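Local coordinates for protein lovastatin nonaketide synthase, polyketide synthase component (Aspergillus terreus, PDB 7CPX) that catalyses, with its trans-acting enoyl reductase partner LovC, the assembly of dihydromonacolin L from malonyl-CoA on the pathway to lovastatin, at residues S1846-L1851 with F2114-K2120; P1878-R1882 with D2063-V2069; R1882-L1886 with L2083-Y2087. The protein carries 2 engineered substitutions. One frame throughout, in Å; residues are numbered along the deposited sequence.

Overall arrangement
All three contacts lie in a part whose topology is consistent with an inactive medium-chain enoylreductase. Strand 1869-1883 links contacts 2 and 3, which share Arg1882; their centres are 14 Å apart. Contact 1 packs a neighbouring hairpin strand against the end of helix 2111-2117. It touches contact 2, for instance Tyr1849 OH to Asp2067 CB at 3.5 Å. Contact 3 is about 13 Å from contact 1 at the nearest atoms. Contact 2 is ordered by backbone hydrogen bonds and has mostly buried residues. Contact 1 mixes a buried aromatic pair with polar edges. Contact 3 is a smaller, mainly apolar patch with a more exposed turn.

Contact 1. Residues S1846-L1851 with F2114-K2120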
loop_
_atom_site.group_PDB
_atom_site.type_symbol
_atom_site.label_atom_id
_atom_site.label_comp_id
_atom_site.label_asym_id
_atom_site.label_seq_id
_atom_site.Cartn_x
_atom_site.Cartn_y
_atom_site.Cartn_z
ATOM N N SER A 1846 -5.526 27.279 18.204
ATOM C CA SER A 1846 -6.560 27.958 17.429
ATOM C C SER A 1846 -7.720 27.020 17.107
ATOM O O SER A 1846 -8.405 27.185 16.096
ATOM C CB SER A 1846 -5.982 28.554 16.144
ATOM O OG SER A 1846 -4.909 29.434 16.430
ATOM N N SER A 1847 -7.940 26.021 17.964
ATOM C CA SER A 1847 -9.039 25.089 17.741
ATOM C C SER A 1847 -10.385 25.798 17.824
ATOM O O SER A 1847 -11.273 25.564 16.994
ATOM C CB SER A 1847 -8.966 23.950 18.758
ATOM O OG SER A 1847 -10.026 23.029 18.571
ATOM N N SER A 1848 -10.556 26.665 18.815
ATOM C CA SER A 1848 -11.810 27.383 19.010
ATOM C C SER A 1848 -11.546 28.564 19.938
ATOM O O SER A 1848 -10.394 28.897 20.236
ATOM C CB SER A 1848 -12.890 26.449 19.564
ATOM O OG SER A 1848 -14.114 27.138 19.744
ATOM N N TYR A 1849 -12.622 29.199 20.394
ATOM C CA TYR A 1849 -12.553 30.335 21.299
ATOM C C TYR A 1849 -13.184 29.971 22.638
ATOM O O TYR A 1849 -14.119 29.168 22.705
ATOM C CB TYR A 1849 -13.270 31.555 20.713
ATOM C CG TYR A 1849 -12.631 32.102 19.459
ATOM C CD1 TYR A 1849 -11.629 33.057 19.530
ATOM C CD2 TYR A 1849 -13.033 31.667 18.206
ATOM C CE1 TYR A 1849 -11.044 33.564 18.389
ATOM C CE2 TYR A 1849 -12.453 32.168 17.057
ATOM C CZ TYR A 1849 -11.459 33.116 17.155
ATOM O OH TYR A 1849 -10.877 33.619 16.014
ATOM N N PHE A 1850 -12.665 30.575 23.704
ATOM C CA PHE A 1850 -13.188 30.341 25.040
ATOM C C PHE A 1850 -13.001 31.597 25.876
ATOM O O PHE A 1850 -12.070 32.373 25.657
ATOM C CB PHE A 1850 -12.495 29.154 25.721
ATOM C CG PHE A 1850 -10.994 29.239 25.704
ATOM C CD1 PHE A 1850 -10.327 30.153 26.499
ATOM C CD2 PHE A 1850 -10.252 28.397 24.897
ATOM C CE1 PHE A 1850 -8.951 30.232 26.485
ATOM C CE2 PHE A 1850 -8.876 28.468 24.881
ATOM C CZ PHE A 1850 -8.222 29.387 25.676
ATOM N N LEU A 1851 -13.888 31.778 26.847
ATOM C CA LEU A 1851 -13.752 32.869 27.799
ATOM C C LEU A 1851 -12.675 32.521 28.816
ATOM O O LEU A 1851 -12.664 31.413 29.364
ATOM C CB LEU A 1851 -15.081 33.132 28.503
ATOM C CG LEU A 1851 -16.248 33.525 27.598
ATOM C CD1 LEU A 1851 -17.549 33.573 28.384
ATOM C CD2 LEU A 1851 -15.976 34.862 26.936
ATOM N N PHE A 2114 -20.693 32.675 20.973
ATOM C CA PHE A 2114 -19.542 32.664 20.077
ATOM C C PHE A 2114 -18.505 31.652 20.543
ATOM O O PHE A 2114 -18.031 30.823 19.759
ATOM C CB PHE A 2114 -18.930 34.064 19.997
ATOM C CG PHE A 2114 -17.830 34.190 18.980
ATOM C CD1 PHE A 2114 -16.518 33.909 19.317
ATOM C CD2 PHE A 2114 -18.109 34.591 17.686
ATOM C CE1 PHE A 2114 -15.506 34.026 18.386
ATOM C CE2 PHE A 2114 -17.102 34.709 16.749
ATOM C CZ PHE A 2114 -15.798 34.425 17.098
ATOM N N ALA A 2115 -18.158 31.688 21.830
ATOM C CA ALA A 2115 -17.170 30.751 22.350
ATOM C C ALA A 2115 -17.639 29.313 22.177
ATOM O O ALA A 2115 -16.828 28.413 21.932
ATOM C CB ALA A 2115 -16.890 31.049 23.823
ATOM N N ALA A 2116 -18.947 29.078 22.301
ATOM C CA ALA A 2116 -19.461 27.719 22.190
ATOM C C ALA A 2116 -19.491 27.235 20.745
ATOM O O ALA A 2116 -19.300 26.039 20.495
ATOM C CB ALA A 2116 -20.863 27.640 22.797
ATOM N N HIS A 2117 -19.722 28.135 19.785
ATOM C CA HIS A 2117 -19.970 27.736 18.407
ATOM C C HIS A 2117 -19.038 28.372 17.385
ATOM O O HIS A 2117 -19.112 28.005 16.207
ATOM C CB HIS A 2117 -21.418 28.067 18.017
ATOM C CG HIS A 2117 -22.431 27.601 19.015
ATOM N ND1 HIS A 2117 -22.646 26.267 19.290
ATOM C CD2 HIS A 2117 -23.285 28.290 19.805
ATOM C CE1 HIS A 2117 -23.590 26.156 20.207
ATOM N NE2 HIS A 2117 -23.996 27.369 20.536
ATOM N N ALA A 2118 -18.173 29.300 17.782
ATOM C CA ALA A 2118 -17.282 29.926 16.820
ATOM C C ALA A 2118 -16.140 28.985 16.453
ATOM O O ALA A 2118 -15.892 27.970 17.111
ATOM C CB ALA A 2118 -16.726 31.237 17.369
ATOM N N ASP A 2119 -15.436 29.338 15.380
ATOM C CA ASP A 2119 -14.317 28.542 14.897
ATOM C C ASP A 2119 -13.256 29.481 14.346
ATOM O O ASP A 2119 -13.552 30.318 13.488
ATOM C CB ASP A 2119 -14.770 27.555 13.816
ATOM C CG ASP A 2119 -13.667 26.609 13.391
ATOM O OD1 ASP A 2119 -12.559 26.688 13.964
ATOM O OD2 ASP A 2119 -13.905 25.787 12.483
ATOM N N LYS A 2120 -12.025 29.339 14.841
ATOM C CA LYS A 2120 -10.944 30.200 14.380
ATOM C C LYS A 2120 -10.674 29.996 12.896
ATOM O O LYS A 2120 -10.481 30.966 12.154
ATOM C CB LYS A 2120 -9.680 29.933 15.197
ATOM C CG LYS A 2120 -8.542 30.919 14.957
ATOM C CD LYS A 2120 -7.710 30.565 13.727
ATOM C CE LYS A 2120 -6.390 31.320 13.712
ATOM N NZ LYS A 2120 -5.507 30.873 12.599
#
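This is a strand-to-helix-end packing contact. It joins the second strand of a small antiparallel hairpin, 1838-1842 with 1849-1853, to the C-terminal turn of helix 2111-2117 and the loop after it. Tyr1849 is its centre. Its CA-to-CB bond points toward segment 2114-2120. Its ring has Phe2114 over one face and the backbone of Asp2119 at its edge; Ala2118 CB is 3.8 Å from Tyr1849 CD2. Phe2114 CE1 lies 3.4 Å from Tyr1849 CD2. The Tyr1849 and Phe2114 ring centroids are 5.1 Å apart and their planes meet at 54°, an oblique pairing. Leu1840 of the partner strand packs on both aromatic residues, and Pro1878 covers Phe2114. The Tyr1849 and Ala2115 carbonyl oxygens are 2.9 Å apart. Both are acceptors, so they make no bond. At the outer side, Lys2120 lies along the Ser1846 backbone, with Lys2120 CB 3.2 Å from Ser1846 O. The polar link across the segments is a weak hydrogen bond from Ser1848 OG to Ala2118 O, 3.3 Å long.

Contact 2. Residues P1878-R1882 with D2063-V2069; sequences PHALR and DLFTDTV
Residues 1880-1882 form the end part of strand 1869-1883. They run antiparallel to the short strand 2065-2066, which follows directly on a weakly bonded helical turn, 2061-2064. The chain turns a corner at Pro1878 and His1879 before this pairing. Ala1880 faces Thr2066 as a hydrogen-bonded pair, with CA atoms 5.2 Å apart. Leu1881 faces Phe2065 as a non-hydrogen-bonded pair, 4.8 Å between CA atoms.

Three backbone hydrogen bonds set the register. Ala1880 N donates to Thr2066 O at 2.7 Å. Thr2066 N returns a bond to Ala1880 O at 2.9 Å. Arg1882 N donates to Leu2064 O at 3.1 Å. Two CA-H...O contacts add to them: Phe2065 CA to Ala1880 O at 3.3 Å, and Leu1881 CA to Leu2064 O at 3.2 Å. The backbone of Leu1881 is bonded on its other edge to Phe1889.

Leu1881 (m, p) and Phe2065 (m) share one face of the sheet, with Leu1881 CG 3.5 Å from Phe2065 CE2, and helix 1935-1953 packs on them. Ala1880 and Thr2066 share the other face. There Ala1880 CB meets Val2069 CG2 at 3.5 Å.

Arg1882 is fully extended (t, t, t); Arg1882 CD packs 3.2 Å from Asp2063 O without a hydrogen bond, and no salt bridge joins them. Asp2063 OD2 takes its bond from Arg2060 N, and Asp2067 OD2 is bonded to Thr1842 OG1. His1879 NE2 has a weak bond to Asp2124 O.

Such a short strand, entered from a helix after the last strand of a Rossmann-like parallel sheet, is consistent with the junction between the subdomains of a medium-chain reductase.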
loop_
_atom_site.group_PDB
_atom_site.type_symbol
_atom_site.label_atom_id
_atom_site.label_comp_id
_atom_site.label_asym_id
_atom_site.label_seq_id
_atom_site.Cartn_x
_atom_site.Cartn_y
_atom_site.Cartn_z
ATOM N N PRO A 1878 -14.785 39.930 17.242
ATOM C CA PRO A 1878 -14.008 38.760 17.689
ATOM C C PRO A 1878 -12.582 38.746 17.173
ATOM O O PRO A 1878 -11.672 38.330 17.901
ATOM C CB PRO A 1878 -14.805 37.569 17.140
ATOM C CG PRO A 1878 -16.135 38.102 16.754
ATOM C CD PRO A 1878 -15.957 39.544 16.437
ATOM N N HIS A 1879 -12.361 39.185 15.940
ATOM C CA HIS A 1879 -11.059 39.112 15.295
ATOM C C HIS A 1879 -10.344 40.452 15.390
ATOM O O HIS A 1879 -10.958 41.510 15.226
ATOM C CB HIS A 1879 -11.213 38.706 13.831
ATOM C CG HIS A 1879 -12.307 37.714 13.595
ATOM N ND1 HIS A 1879 -12.161 36.369 13.857
ATOM C CD2 HIS A 1879 -13.568 37.872 13.129
ATOM C CE1 HIS A 1879 -13.285 35.740 13.560
ATOM N NE2 HIS A 1879 -14.154 36.630 13.117
ATOM N N ALA A 1880 -9.043 40.399 15.656
ATOM C CA ALA A 1880 -8.230 41.606 15.705
ATOM C C ALA A 1880 -7.905 42.066 14.292
ATOM O O ALA A 1880 -7.548 41.254 13.433
ATOM C CB ALA A 1880 -6.942 41.358 16.487
ATOM N N LEU A 1881 -8.026 43.367 14.056
ATOM C CA LEU A 1881 -7.786 43.948 12.745
ATOM C C LEU A 1881 -6.465 44.703 12.732
ATOM O O LEU A 1881 -6.172 45.484 13.641
ATOM C CB LEU A 1881 -8.922 44.888 12.349
ATOM C CG LEU A 1881 -10.187 44.202 11.835
ATOM C CD1 LEU A 1881 -10.861 43.405 12.937
ATOM C CD2 LEU A 1881 -11.136 45.226 11.257
ATOM N N ARG A 1882 -5.672 44.463 11.692
ATOM C CA ARG A 1882 -4.425 45.191 11.522
ATOM C C ARG A 1882 -4.714 46.669 11.297
ATOM O O ARG A 1882 -5.662 47.034 10.596
ATOM C CB ARG A 1882 -3.637 44.616 10.346
ATOM C CG ARG A 1882 -2.235 45.175 10.194
ATOM C CD ARG A 1882 -1.570 44.637 8.938
ATOM N NE ARG A 1882 -0.199 45.112 8.792
ATOM C CZ ARG A 1882 0.571 44.863 7.742
ATOM N NH1 ARG A 1882 0.134 44.148 6.717
ATOM N NH2 ARG A 1882 1.810 45.343 7.718
ATOM N N ASP A 2063 -3.614 38.565 7.093
ATOM C CA ASP A 2063 -2.848 39.802 7.150
ATOM C C ASP A 2063 -3.680 40.990 7.616
ATOM O O ASP A 2063 -3.105 42.021 7.977
ATOM C CB ASP A 2063 -2.247 40.109 5.777
ATOM C CG ASP A 2063 -1.349 38.997 5.273
ATOM O OD1 ASP A 2063 -0.719 38.316 6.108
ATOM O OD2 ASP A 2063 -1.274 38.805 4.041
ATOM N N LEU A 2064 -5.009 40.871 7.612
ATOM C CA LEU A 2064 -5.887 41.928 8.090
ATOM C C LEU A 2064 -6.785 41.503 9.241
ATOM O O LEU A 2064 -7.272 42.374 9.968
ATOM C CB LEU A 2064 -6.774 42.453 6.950
ATOM C CG LEU A 2064 -6.053 43.183 5.817
ATOM C CD1 LEU A 2064 -5.511 42.203 4.788
ATOM C CD2 LEU A 2064 -6.979 44.194 5.162
ATOM N N PHE A 2065 -7.024 40.207 9.421
ATOM C CA PHE A 2065 -7.816 39.693 10.528
ATOM C C PHE A 2065 -7.074 38.532 11.168
ATOM O O PHE A 2065 -6.538 37.668 10.468
ATOM C CB PHE A 2065 -9.202 39.236 10.057
ATOM C CG PHE A 2065 -10.027 40.330 9.445
ATOM C CD1 PHE A 2065 -9.829 40.711 8.128
ATOM C CD2 PHE A 2065 -11.003 40.976 10.183
ATOM C CE1 PHE A 2065 -10.586 41.718 7.561
ATOM C CE2 PHE A 2065 -11.765 41.983 9.622
ATOM C CZ PHE A 2065 -11.557 42.353 8.310
ATOM N N THR A 2066 -7.046 38.510 12.498
ATOM C CA THR A 2066 -6.329 37.467 13.215
ATOM C C THR A 2066 -6.945 37.302 14.594
ATOM O O THR A 2066 -7.702 38.154 15.066
ATOM C CB THR A 2066 -4.835 37.791 13.337
ATOM O OG1 THR A 2066 -4.123 36.621 13.759
ATOM C CG2 THR A 2066 -4.611 38.901 14.350
ATOM N N ASP A 2067 -6.607 36.184 15.233
ATOM C CA ASP A 2067 -7.071 35.869 16.575
ATOM C C ASP A 2067 -6.002 36.078 17.638
ATOM O O ASP A 2067 -6.251 35.788 18.811
ATOM C CB ASP A 2067 -7.563 34.421 16.629
ATOM C CG ASP A 2067 -6.472 33.425 16.289
ATOM O OD1 ASP A 2067 -5.624 33.743 15.429
ATOM O OD2 ASP A 2067 -6.458 32.327 16.883
ATOM N N THR A 2068 -4.822 36.571 17.261
ATOM C CA THR A 2068 -3.708 36.733 18.184
ATOM C C THR A 2068 -3.166 38.151 18.099
ATOM O O THR A 2068 -3.010 38.702 17.005
ATOM C CB THR A 2068 -2.585 35.734 17.880
ATOM O OG1 THR A 2068 -3.086 34.396 17.989
ATOM C CG2 THR A 2068 -1.420 35.920 18.845
ATOM N N VAL A 2069 -2.880 38.735 19.261
ATOM C CA VAL A 2069 -2.274 40.059 19.340
ATOM C C VAL A 2069 -1.000 39.980 20.172
ATOM O O VAL A 2069 -0.091 40.803 20.016
ATOM C CB VAL A 2069 -3.257 41.086 19.929
ATOM C CG1 VAL A 2069 -2.577 42.436 20.110
ATOM C CG2 VAL A 2069 -4.478 41.215 19.036
#

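Contact 3. Residues R1882-L1886 with L2083-Y2087; sequences RVQAL and LPAAY. Engineered in segment 1882-1886: Gln1884 (natural residue Gly), Ala1885 (natural residue Gln).
Strand 1869-1883 leads into a tight beta turn and then the antiparallel strand 1887-1898, so residues 1883-1886 form the tip of a beta hairpin. The two central residues have positive phi: Gln1884 at 38/47° and Ala1885 at 64/5°, close to a type I' turn. Leu1886 N donates to Val1883 O at 2.6 Å and closes it. Both central residues are engineered, replacing Gly and Gln. The other segment starts at Leu2083, the first modelled residue after a gap; Pro2084 is extended (-61/143°) and leads into helix 2085-2095. Tyr2087 N donates to Pro2084 O at 3.1 Å in the first turn of that helix. The backbones stay well apart: CA atoms of Gln1884 and Tyr2087 are 9.0 Å apart, those of Leu1886 and Leu2083 8.1 Å.

Side chains fill this gap mainly by apolar packing. The CA-to-CB bond of Val1883 (t) points toward segment 2083-2087, with Val1883 CG1 3.4 Å from Tyr2087 CZ and 3.9 Å from Leu2083 CD1. Tyr2087 (t) reaches back from the helix and also packs on helix 1935-1953. Leu1908 of strand 1901-1909 touches Val1883, Leu2083 and Tyr2087. The engineered Gln1884 (p, t) sets OE1 against carbon atoms, 3.5 Å from Pro2084 CD and 3.1 Å from Leu2083 CD1, with no polar partner in residues 2083-2087. Leu1886 (m, t) covers the outer side, with Leu1886 CD1 3.4 Å from Leu2083 CD1.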
loop_
_atom_site.group_PDB
_atom_site.type_symbol
_atom_site.label_atom_id
_atom_site.label_comp_id
_atom_site.label_asym_id
_atom_site.label_seq_id
_atom_site.Cartn_x
_atom_site.Cartn_y
_atom_site.Cartn_z
ATOM N N ARG A 1882 -5.672 44.463 11.692
ATOM C CA ARG A 1882 -4.425 45.191 11.522
ATOM C C ARG A 1882 -4.714 46.669 11.297
ATOM O O ARG A 1882 -5.662 47.034 10.596
ATOM C CB ARG A 1882 -3.637 44.616 10.346
ATOM C CG ARG A 1882 -2.235 45.175 10.194
ATOM C CD ARG A 1882 -1.570 44.637 8.938
ATOM N NE ARG A 1882 -0.199 45.112 8.792
ATOM C CZ ARG A 1882 0.571 44.863 7.742
ATOM N NH1 ARG A 1882 0.134 44.148 6.717
ATOM N NH2 ARG A 1882 1.810 45.343 7.718
ATOM N N VAL A 1883 -3.896 47.523 11.904
ATOM C CA VAL A 1883 -4.113 48.965 11.903
ATOM C C VAL A 1883 -2.826 49.642 11.453
ATOM O O VAL A 1883 -1.864 49.738 12.225
ATOM C CB VAL A 1883 -4.552 49.474 13.282
ATOM C CG1 VAL A 1883 -4.469 50.986 13.340
ATOM C CG2 VAL A 1883 -5.962 48.998 13.586
ATOM N N GLN A 1884 -2.815 50.114 10.206
ATOM C CA GLN A 1884 -1.714 50.894 9.637
ATOM C C GLN A 1884 -0.356 50.380 10.108
ATOM O O GLN A 1884 0.520 51.140 10.527
ATOM C CB GLN A 1884 -1.875 52.380 9.959
ATOM C CG GLN A 1884 -1.951 52.700 11.444
ATOM C CD GLN A 1884 -1.411 54.080 11.767
ATOM O OE1 GLN A 1884 -2.142 54.952 12.237
ATOM N NE2 GLN A 1884 -0.122 54.282 11.521
ATOM N N ALA A 1885 -0.188 49.059 10.045
ATOM C CA ALA A 1885 1.087 48.424 10.358
ATOM C C ALA A 1885 1.492 48.617 11.816
ATOM O O ALA A 1885 2.590 48.214 12.212
ATOM C CB ALA A 1885 2.187 48.962 9.439
ATOM N N LEU A 1886 0.624 49.229 12.626
ATOM C CA LEU A 1886 0.927 49.376 14.045
ATOM C C LEU A 1886 0.780 48.055 14.783
ATOM O O LEU A 1886 1.447 47.835 15.801
ATOM C CB LEU A 1886 0.016 50.429 14.675
ATOM C CG LEU A 1886 0.268 51.882 14.273
ATOM C CD1 LEU A 1886 -0.836 52.773 14.816
ATOM C CD2 LEU A 1886 1.627 52.356 14.763
ATOM N N LEU A 2083 -1.178 56.339 17.997
ATOM C CA LEU A 2083 -2.119 56.374 16.886
ATOM C C LEU A 2083 -2.660 57.790 16.681
ATOM O O LEU A 2083 -3.178 58.391 17.621
ATOM C CB LEU A 2083 -3.278 55.407 17.133
ATOM C CG LEU A 2083 -4.304 55.288 16.004
ATOM C CD1 LEU A 2083 -3.716 54.533 14.825
ATOM C CD2 LEU A 2083 -5.568 54.609 16.501
ATOM N N PRO A 2084 -2.547 58.327 15.466
ATOM C CA PRO A 2084 -3.120 59.653 15.205
ATOM C C PRO A 2084 -4.626 59.655 15.424
ATOM O O PRO A 2084 -5.318 58.682 15.117
ATOM C CB PRO A 2084 -2.766 59.916 13.737
ATOM C CG PRO A 2084 -1.637 59.004 13.436
ATOM C CD PRO A 2084 -1.855 57.792 14.279
ATOM N N ALA A 2085 -5.132 60.766 15.963
ATOM C CA ALA A 2085 -6.576 60.928 16.070
ATOM C C ALA A 2085 -7.219 60.991 14.694
ATOM O O ALA A 2085 -8.368 60.560 14.518
ATOM C CB ALA A 2085 -6.910 62.184 16.875
ATOM N N ALA A 2086 -6.487 61.512 13.708
ATOM C CA ALA A 2086 -6.986 61.519 12.341
ATOM C C ALA A 2086 -7.351 60.117 11.882
ATOM O O ALA A 2086 -8.246 59.955 11.050
ATOM C CB ALA A 2086 -5.945 62.130 11.403
ATOM N N TYR A 2087 -6.686 59.093 12.420
ATOM C CA TYR A 2087 -7.003 57.725 12.025
ATOM C C TYR A 2087 -8.462 57.397 12.316
ATOM O O TYR A 2087 -9.241 57.107 11.400
ATOM C CB TYR A 2087 -6.082 56.733 12.736
ATOM C CG TYR A 2087 -6.360 55.302 12.337
ATOM C CD1 TYR A 2087 -5.753 54.742 11.223
ATOM C CD2 TYR A 2087 -7.241 54.516 13.066
ATOM C CE1 TYR A 2087 -6.009 53.438 10.849
ATOM C CE2 TYR A 2087 -7.505 53.210 12.700
ATOM C CZ TYR A 2087 -6.886 52.678 11.590
ATOM O OH TYR A 2087 -7.143 51.376 11.223
#